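Local coordinates for periplasmic binding protein/LacI transcriptional regulator (Burkholderia graminis C4D1M, PDB 5HQJ), which binds D-arabinose and probably serves as the sugar-capturing solute-binding protein of an ABC transporter, at residues A[153-158]-A[215-220]; A[192-197]-A[222-227]. All blocks are in the same frame, centred on the assembly; numbering follows the deposited sequence.

Along the chain the four segments come in the order 153-158, 192-197, 215-220, 222-227, so interactions 1 and 2 cross. Strand 150-156 is followed by helix 163-176, strand 181-188 and helix 194-207 before strand 211-216 returns beside it, where interaction 1 closes the loop. Interaction 2 then closes a shorter one, bringing helix 221-229, which follows strand 211-216, against the start of helix 194-207. One contact joins two strands within the sheet; the other joins two helices packed beside it. They meet at the sugar pocket, where Ser218 OG lies 2.6 Å from Asp192 OD1, probably hydrogen-bonded to it.

Interaction 1: A[153-158]-A[215-220]; sequences VAIITG and FGVSQV. With 64K (alpha-D-arabinopyranose), chain B.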
ATOM      1  N   VAL A 153     -18.054  -6.439 -12.342  1.00  6.12           N
ATOM      2  CA  VAL A 153     -16.752  -6.489 -11.698  1.00  5.88           C
ATOM      3  C   VAL A 153     -16.851  -6.496 -10.188  1.00  8.26           C
ATOM      4  O   VAL A 153     -17.840  -6.038  -9.600  1.00  6.48           O
ATOM      5  CB  VAL A 153     -15.863  -5.300 -12.121  1.00  6.65           C
ATOM      6  CG1 VAL A 153     -15.612  -5.333 -13.617  1.00  8.36           C
ATOM      7  CG2 VAL A 153     -16.446  -3.979 -11.683  1.00  5.91           C
ATOM      8  N   ALA A 154     -15.816  -7.023  -9.550  1.00  5.98           N
ATOM      9  CA  ALA A 154     -15.685  -7.073  -8.088  1.00  5.93           C
ATOM     10  C   ALA A 154     -14.387  -6.414  -7.639  1.00  7.29           C
ATOM     11  O   ALA A 154     -13.403  -6.395  -8.371  1.00  6.82           O
ATOM     12  CB  ALA A 154     -15.752  -8.509  -7.561  1.00  6.29           C
ATOM     13  N   ILE A 155     -14.420  -5.837  -6.442  1.00  5.76           N
ATOM     14  CA  ILE A 155     -13.291  -5.174  -5.829  1.00  5.79           C
ATOM     15  C   ILE A 155     -12.982  -5.837  -4.506  1.00  9.38           C
ATOM     16  O   ILE A 155     -13.865  -5.964  -3.634  1.00  7.72           O
ATOM     17  CB  ILE A 155     -13.569  -3.650  -5.593  1.00  5.38           C
ATOM     18  CG1 ILE A 155     -13.992  -2.956  -6.873  1.00  5.19           C
ATOM     19  CG2 ILE A 155     -12.315  -2.987  -4.889  1.00  9.06           C
ATOM     20  CD1 ILE A 155     -14.384  -1.488  -6.656  1.00  7.40           C
ATOM     21  N   ILE A 156     -11.738  -6.293  -4.367  1.00  6.80           N
ATOM     22  CA  ILE A 156     -11.250  -6.992  -3.161  1.00  6.65           C
ATOM     23  C   ILE A 156     -10.265  -6.075  -2.481  1.00 10.04           C
ATOM     24  O   ILE A 156      -9.267  -5.663  -3.110  1.00  7.45           O
ATOM     25  CB  ILE A 156     -10.591  -8.350  -3.504  1.00  7.31           C
ATOM     26  CG1 ILE A 156     -11.507  -9.199  -4.401  1.00 14.27           C
ATOM     27  CG2 ILE A 156     -10.210  -9.083  -2.256  1.00  7.96           C
ATOM     28  CD1 ILE A 156     -12.868  -9.495  -3.833  1.00 14.52           C
ATOM     29  N   THR A 157     -10.515  -5.739  -1.214  1.00  6.76           N
ATOM     30  CA  THR A 157      -9.621  -4.844  -0.506  1.00  6.63           C
ATOM     31  C   THR A 157      -9.016  -5.535   0.693  1.00  8.66           C
ATOM     32  O   THR A 157      -9.242  -6.730   0.896  1.00 10.62           O
ATOM     33  CB  THR A 157     -10.354  -3.524  -0.133  1.00  8.32           C
ATOM     34  OG1 THR A 157      -9.374  -2.623   0.402  1.00  8.89           O
ATOM     35  CG2 THR A 157     -11.553  -3.726   0.837  1.00  7.91           C
ATOM     36  N   GLY A 158      -8.259  -4.780   1.492  1.00  9.58           N
ATOM     37  CA  GLY A 158      -7.606  -5.335   2.666  1.00 15.58           C
ATOM     38  C   GLY A 158      -8.386  -4.973   3.899  1.00 17.23           C
ATOM     39  O   GLY A 158      -9.551  -5.339   4.044  1.00 18.62           O
ATOM     40  N   PHE A 215     -10.720  -6.450  -9.377  1.00  6.79           N
ATOM     41  CA  PHE A 215      -9.647  -5.564  -8.905  1.00  6.81           C
ATOM     42  C   PHE A 215      -9.173  -5.993  -7.522  1.00  7.79           C
ATOM     43  O   PHE A 215     -10.014  -6.098  -6.597  1.00  8.33           O
ATOM     44  CB  PHE A 215     -10.111  -4.129  -8.720  1.00  6.35           C
ATOM     45  CG  PHE A 215     -10.688  -3.453  -9.927  1.00  6.14           C
ATOM     46  CD1 PHE A 215     -12.032  -3.609 -10.258  1.00  5.88           C
ATOM     47  CD2 PHE A 215      -9.933  -2.540 -10.681  1.00  7.80           C
ATOM     48  CE1 PHE A 215     -12.591  -2.934 -11.353  1.00  5.71           C
ATOM     49  CE2 PHE A 215     -10.494  -1.893 -11.753  1.00  6.93           C
ATOM     50  CZ  PHE A 215     -11.817  -2.070 -12.081  1.00  7.74           C
ATOM     51  N   GLY A 216      -7.873  -6.175  -7.348  1.00  7.36           N
ATOM     52  CA  GLY A 216      -7.307  -6.376  -6.031  1.00  7.53           C
ATOM     53  C   GLY A 216      -6.544  -5.114  -5.683  1.00 10.11           C
ATOM     54  O   GLY A 216      -5.565  -4.799  -6.353  1.00 12.45           O
ATOM     55  N   VAL A 217      -7.030  -4.334  -4.717  1.00  8.08           N
ATOM     56  CA  VAL A 217      -6.425  -3.052  -4.415  1.00  7.78           C
ATOM     57  C   VAL A 217      -5.414  -3.131  -3.250  1.00  9.02           C
ATOM     58  O   VAL A 217      -4.813  -2.107  -2.879  1.00 13.53           O
ATOM     59  CB  VAL A 217      -7.479  -1.962  -4.090  1.00 11.13           C
ATOM     60  CG1 VAL A 217      -8.314  -1.674  -5.350  1.00  8.83           C
ATOM     61  CG2 VAL A 217      -8.335  -2.291  -2.812  1.00  8.40           C
ATOM     62  N   SER A 218      -5.256  -4.317  -2.654  1.00 10.19           N
ATOM     63  CA  SER A 218      -4.259  -4.554  -1.609  1.00 10.23           C
ATOM     64  C   SER A 218      -3.369  -5.750  -2.001  1.00 14.19           C
ATOM     65  O   SER A 218      -3.654  -6.445  -2.951  1.00 13.75           O
ATOM     66  CB  SER A 218      -4.932  -4.786  -0.263  1.00 13.50           C
ATOM     67  OG  SER A 218      -5.564  -6.035  -0.250  1.00 14.95           O
ATOM     68  N   GLN A 219      -2.264  -5.964  -1.297  1.00 25.90           N
ATOM     69  CA  GLN A 219      -1.268  -6.887  -1.840  1.00 49.74           C
ATOM     70  C   GLN A 219      -1.777  -8.333  -1.890  1.00 22.65           C
ATOM     71  O   GLN A 219      -1.296  -9.081  -2.717  1.00 19.96           O
ATOM     72  CB  GLN A 219       0.074  -6.815  -1.074  1.00 64.34           C
ATOM     73  CG  GLN A 219       0.001  -6.771   0.433  1.00 79.06           C
ATOM     74  CD  GLN A 219      -0.708  -7.962   1.004  1.00 83.83           C
ATOM     75  OE1 GLN A 219      -1.871  -7.881   1.387  1.00110.16           O
ATOM     76  NE2 GLN A 219      -0.014  -9.082   1.064  1.00 52.04           N
ATOM     77  N   VAL A 220      -2.766  -8.697  -1.072  1.00 15.42           N
ATOM     78  CA  VAL A 220      -3.347 -10.067  -1.075  1.00 20.41           C
ATOM     79  C   VAL A 220      -4.306 -10.418  -2.247  1.00 16.68           C
ATOM     80  O   VAL A 220      -4.605 -11.609  -2.514  1.00 10.93           O
ATOM     81  CB  VAL A 220      -4.116 -10.311   0.230  1.00 38.24           C
ATOM     82  CG1 VAL A 220      -5.525  -9.711   0.165  1.00 34.42           C
ATOM     83  CG2 VAL A 220      -4.176 -11.793   0.550  1.00 49.43           C
TER
HETATM   84  O2  64K B 401       0.172   0.301  -0.144  1.00 16.25           O
HETATM   85  C2  64K B 401      -0.405  -0.879   0.510  1.00 23.94           C
HETATM   86  C3  64K B 401       0.027  -2.078  -0.270  1.00 16.72           C
HETATM   87  O3  64K B 401      -0.723  -2.137  -1.463  1.00 17.68           O
HETATM   88  C4  64K B 401      -0.257  -3.379   0.472  1.00 25.40           C
HETATM   89  O4  64K B 401      -1.668  -3.642   0.579  1.00 27.04           O
HETATM   90  C5  64K B 401       0.281  -3.303   1.829  1.00 16.43           C
HETATM   91  O5  64K B 401      -0.392  -2.235   2.540  1.00 16.05           O
HETATM   92  C1  64K B 401       0.091  -0.967   1.926  1.00 22.94           C
HETATM   93  O1  64K B 401      -0.431   0.086   2.640  1.00 12.46           O
HETATM   94  O   HOH W   1      -6.749  -6.930  -2.478  1.00  9.74           O
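The Phe215 ring turns one edge to strand 150-156, with Ala154 O in the ring plane, 3.6 Å from Phe215 CD1. Val153 also meets that edge, its CG2 4.0 Å from Phe215 CE1, while Ile155 CG1 lies oblique to the ring, by Phe215 CD1. As paired residues Ile155 and Phe215 stand on one sheet face; chi1 of -58° places Phe215 CG beside its own backbone N, which bonds to Ala154 O, and the ring edge thus lies along that strand. The backbones pair in parallel, Ile155 with Phe215 and Ile156 with Gly216. Phe215 N donates to Ala154 O and Phe215 O accepts from Ile156 N at 2.8 Å, holding the residues either side of Ile155 in the chain. Val217 N continues the ladder to Ile156 O, which also accepts from a water that in turn takes the N-H of Ser218. The water joins the two segments just past the last bridge. Beyond it, Val217 CG2 packs 3.4 Å from Thr157 OG1, and Ser218 OG lies beside the Thr157-Gly158 peptide. Gln219 N donates to O4 of the arabinose at 3.0 Å, placing the sugar just past the C-terminal end of the strand, as is usual in periplasmic binding proteins. Strand 181-188 flanks 150-156 on its far side, helix 163-176 packs on Phe215, Val217 and Thr157, and helix 194-207 on Ala154 and Ile156.

Interaction 2: A[192-197]-A[222-227]; sequences DDLARG and GPAVAK
Leu194 reaches across to helix 221-229 chiefly through its CD1 methyl, which rests on the Pro223-Ala224 backbone, 3.9 Å from Ala224 N. The same methyl touches Pro223 CB and Ala224 CB, each at 4.1 Å, and forms most of the apolar contact. Leu194 CG stands anti to its backbone N (chi1 179°), which extends the branch from its own helix to the other one. The second methyl, Leu194 CD2, faces the end of Lys227, 4.4 Å from NZ, a loose approach at the exposed margin. The other packing is of side chain on backbone: Ala224 CB sits 3.7 Å from Gly197 C. Gly197 has no side chain to hold the helices apart, and its CA lies only 5.5 Å from that of Ala224. The polar bonds are local to 192-197. Asp193 is the N-cap of helix 194-207; its OD1 accepts from Arg196 N at 2.7 Å through the anti lone pair, and its backbone O accepts from Gly197 N, so both the side chain and the backbone O of Asp193 tie down the first turn, which presents Leu194. Just before the cap, Asp192 touches the arabinose, linking this helix start to the sugar pocket. Further along helix 194-207, Val198 meets Lys227 and Val201 meets Val225, while Pro223 also leans on Asp251 and Thr252 of helix 250-258, so helix 221-229 touches both helices.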
ATOM      1  N   ASP A 192      -6.330  -8.409   4.544  1.00 22.38           N
ATOM      2  CA  ASP A 192      -5.122  -8.974   3.941  1.00 26.79           C
ATOM      3  C   ASP A 192      -4.719 -10.272   4.618  1.00 19.60           C
ATOM      4  O   ASP A 192      -3.541 -10.584   4.717  1.00 30.42           O
ATOM      5  CB  ASP A 192      -3.959  -7.971   3.984  1.00 35.21           C
ATOM      6  CG  ASP A 192      -4.066  -6.899   2.918  1.00 60.03           C
ATOM      7  OD1 ASP A 192      -4.946  -7.009   2.042  1.00 97.85           O
ATOM      8  OD2 ASP A 192      -3.242  -5.960   2.934  1.00 41.93           O
ATOM      9  N   ASP A 193      -5.689 -11.043   5.088  1.00 27.46           N
ATOM     10  CA  ASP A 193      -5.427 -12.429   5.411  1.00 26.74           C
ATOM     11  C   ASP A 193      -5.636 -13.235   4.123  1.00 29.60           C
ATOM     12  O   ASP A 193      -6.695 -13.141   3.525  1.00 21.87           O
ATOM     13  CB  ASP A 193      -6.339 -12.918   6.528  1.00 36.14           C
ATOM     14  CG  ASP A 193      -6.119 -14.377   6.863  1.00 54.67           C
ATOM     15  OD1 ASP A 193      -6.846 -15.218   6.314  1.00 44.21           O
ATOM     16  OD2 ASP A 193      -5.222 -14.685   7.672  1.00 76.43           O
ATOM     17  N   LEU A 194      -4.630 -14.000   3.700  1.00 28.01           N
ATOM     18  CA  LEU A 194      -4.685 -14.745   2.430  1.00 18.87           C
ATOM     19  C   LEU A 194      -5.814 -15.753   2.457  1.00 37.40           C
ATOM     20  O   LEU A 194      -6.598 -15.832   1.510  1.00 19.92           O
ATOM     21  CB  LEU A 194      -3.343 -15.409   2.141  1.00 17.81           C
ATOM     22  CG  LEU A 194      -3.207 -16.252   0.859  1.00 21.47           C
ATOM     23  CD1 LEU A 194      -3.631 -15.474  -0.402  1.00 17.80           C
ATOM     24  CD2 LEU A 194      -1.776 -16.782   0.696  1.00 23.60           C
ATOM     25  N   ALA A 195      -5.925 -16.499   3.548  1.00 30.85           N
ATOM     26  CA  ALA A 195      -6.997 -17.465   3.677  1.00 30.20           C
ATOM     27  C   ALA A 195      -8.350 -16.769   3.583  1.00 17.28           C
ATOM     28  O   ALA A 195      -9.294 -17.240   2.910  1.00 20.15           O
ATOM     29  CB  ALA A 195      -6.859 -18.225   4.983  1.00 33.64           C
ATOM     30  N   ARG A 196      -8.454 -15.606   4.214  1.00 26.49           N
ATOM     31  CA  ARG A 196      -9.686 -14.826   4.128  1.00 30.65           C
ATOM     32  C   ARG A 196      -9.910 -14.343   2.685  1.00 16.43           C
ATOM     33  O   ARG A 196     -11.030 -14.353   2.193  1.00 16.70           O
ATOM     34  CB  ARG A 196      -9.646 -13.639   5.095  1.00 29.46           C
ATOM     35  CG  ARG A 196     -11.038 -13.112   5.472  1.00 60.69           C
ATOM     36  CD  ARG A 196     -11.008 -12.026   6.562  1.00 86.53           C
ATOM     37  NE  ARG A 196     -10.654 -12.541   7.892  1.00106.96           N
ATOM     38  CZ  ARG A 196      -9.503 -12.315   8.528  1.00124.55           C
ATOM     39  NH1 ARG A 196      -8.552 -11.573   7.979  1.00147.70           N
ATOM     40  NH2 ARG A 196      -9.297 -12.833   9.732  1.00108.42           N
ATOM     41  N   GLY A 197      -8.836 -13.890   2.041  1.00 20.32           N
ATOM     42  CA  GLY A 197      -8.913 -13.534   0.624  1.00 15.06           C
ATOM     43  C   GLY A 197      -9.379 -14.660  -0.302  1.00 13.44           C
ATOM     44  O   GLY A 197     -10.215 -14.450  -1.215  1.00 10.86           O
ATOM     45  N   GLY A 222      -4.136 -10.146  -5.592  1.00  9.92           N
ATOM     46  CA  GLY A 222      -3.520 -10.929  -6.648  1.00 13.83           C
ATOM     47  C   GLY A 222      -3.282 -12.376  -6.248  1.00 10.53           C
ATOM     48  O   GLY A 222      -3.666 -13.293  -6.961  1.00 11.42           O
ATOM     49  N   PRO A 223      -2.545 -12.598  -5.151  1.00 10.83           N
ATOM     50  CA  PRO A 223      -2.246 -13.958  -4.710  1.00 11.37           C
ATOM     51  C   PRO A 223      -3.520 -14.760  -4.465  1.00 13.05           C
ATOM     52  O   PRO A 223      -3.554 -15.943  -4.840  1.00 11.62           O
ATOM     53  CB  PRO A 223      -1.409 -13.733  -3.440  1.00 13.33           C
ATOM     54  CG  PRO A 223      -0.779 -12.365  -3.696  1.00 13.27           C
ATOM     55  CD  PRO A 223      -1.799 -11.582  -4.394  1.00 10.79           C
ATOM     56  N   ALA A 224      -4.561 -14.138  -3.909  1.00 12.07           N
ATOM     57  CA  ALA A 224      -5.776 -14.899  -3.628  1.00 10.45           C
ATOM     58  C   ALA A 224      -6.486 -15.309  -4.932  1.00 10.40           C
ATOM     59  O   ALA A 224      -6.905 -16.438  -5.087  1.00 10.68           O
ATOM     60  CB  ALA A 224      -6.706 -14.109  -2.763  1.00 11.62           C
ATOM     61  N   VAL A 225      -6.617 -14.382  -5.862  1.00 10.07           N
ATOM     62  CA  VAL A 225      -7.263 -14.700  -7.114  1.00 10.04           C
ATOM     63  C   VAL A 225      -6.496 -15.779  -7.882  1.00 12.54           C
ATOM     64  O   VAL A 225      -7.072 -16.753  -8.389  1.00 11.40           O
ATOM     65  CB  VAL A 225      -7.416 -13.462  -7.984  1.00  9.63           C
ATOM     66  CG1 VAL A 225      -7.964 -13.831  -9.349  1.00 11.67           C
ATOM     67  CG2 VAL A 225      -8.406 -12.532  -7.354  1.00  9.01           C
ATOM     68  N   ALA A 226      -5.169 -15.677  -7.898  1.00 11.08           N
ATOM     69  CA  ALA A 226      -4.393 -16.668  -8.604  1.00 11.75           C
ATOM     70  C   ALA A 226      -4.534 -18.007  -7.903  1.00 13.99           C
ATOM     71  O   ALA A 226      -4.624 -19.028  -8.594  1.00 15.51           O
ATOM     72  CB  ALA A 226      -2.942 -16.231  -8.711  1.00 14.71           C
ATOM     73  N   LYS A 227      -4.596 -18.040  -6.568  1.00 12.06           N
ATOM     74  CA  LYS A 227      -4.671 -19.310  -5.851  1.00 12.50           C
ATOM     75  C   LYS A 227      -5.991 -19.990  -6.215  1.00 14.28           C
ATOM     76  O   LYS A 227      -6.029 -21.194  -6.511  1.00 16.04           O
ATOM     77  CB  LYS A 227      -4.561 -19.098  -4.346  1.00 16.06           C
ATOM     78  CG  LYS A 227      -4.596 -20.403  -3.576  1.00 23.93           C
ATOM     79  CD  LYS A 227      -4.303 -20.204  -2.106  1.00 35.61           C
ATOM     80  CE  LYS A 227      -2.880 -20.577  -1.757  1.00 66.90           C
ATOM     81  NZ  LYS A 227      -2.767 -20.980  -0.328  1.00 68.74           N
TER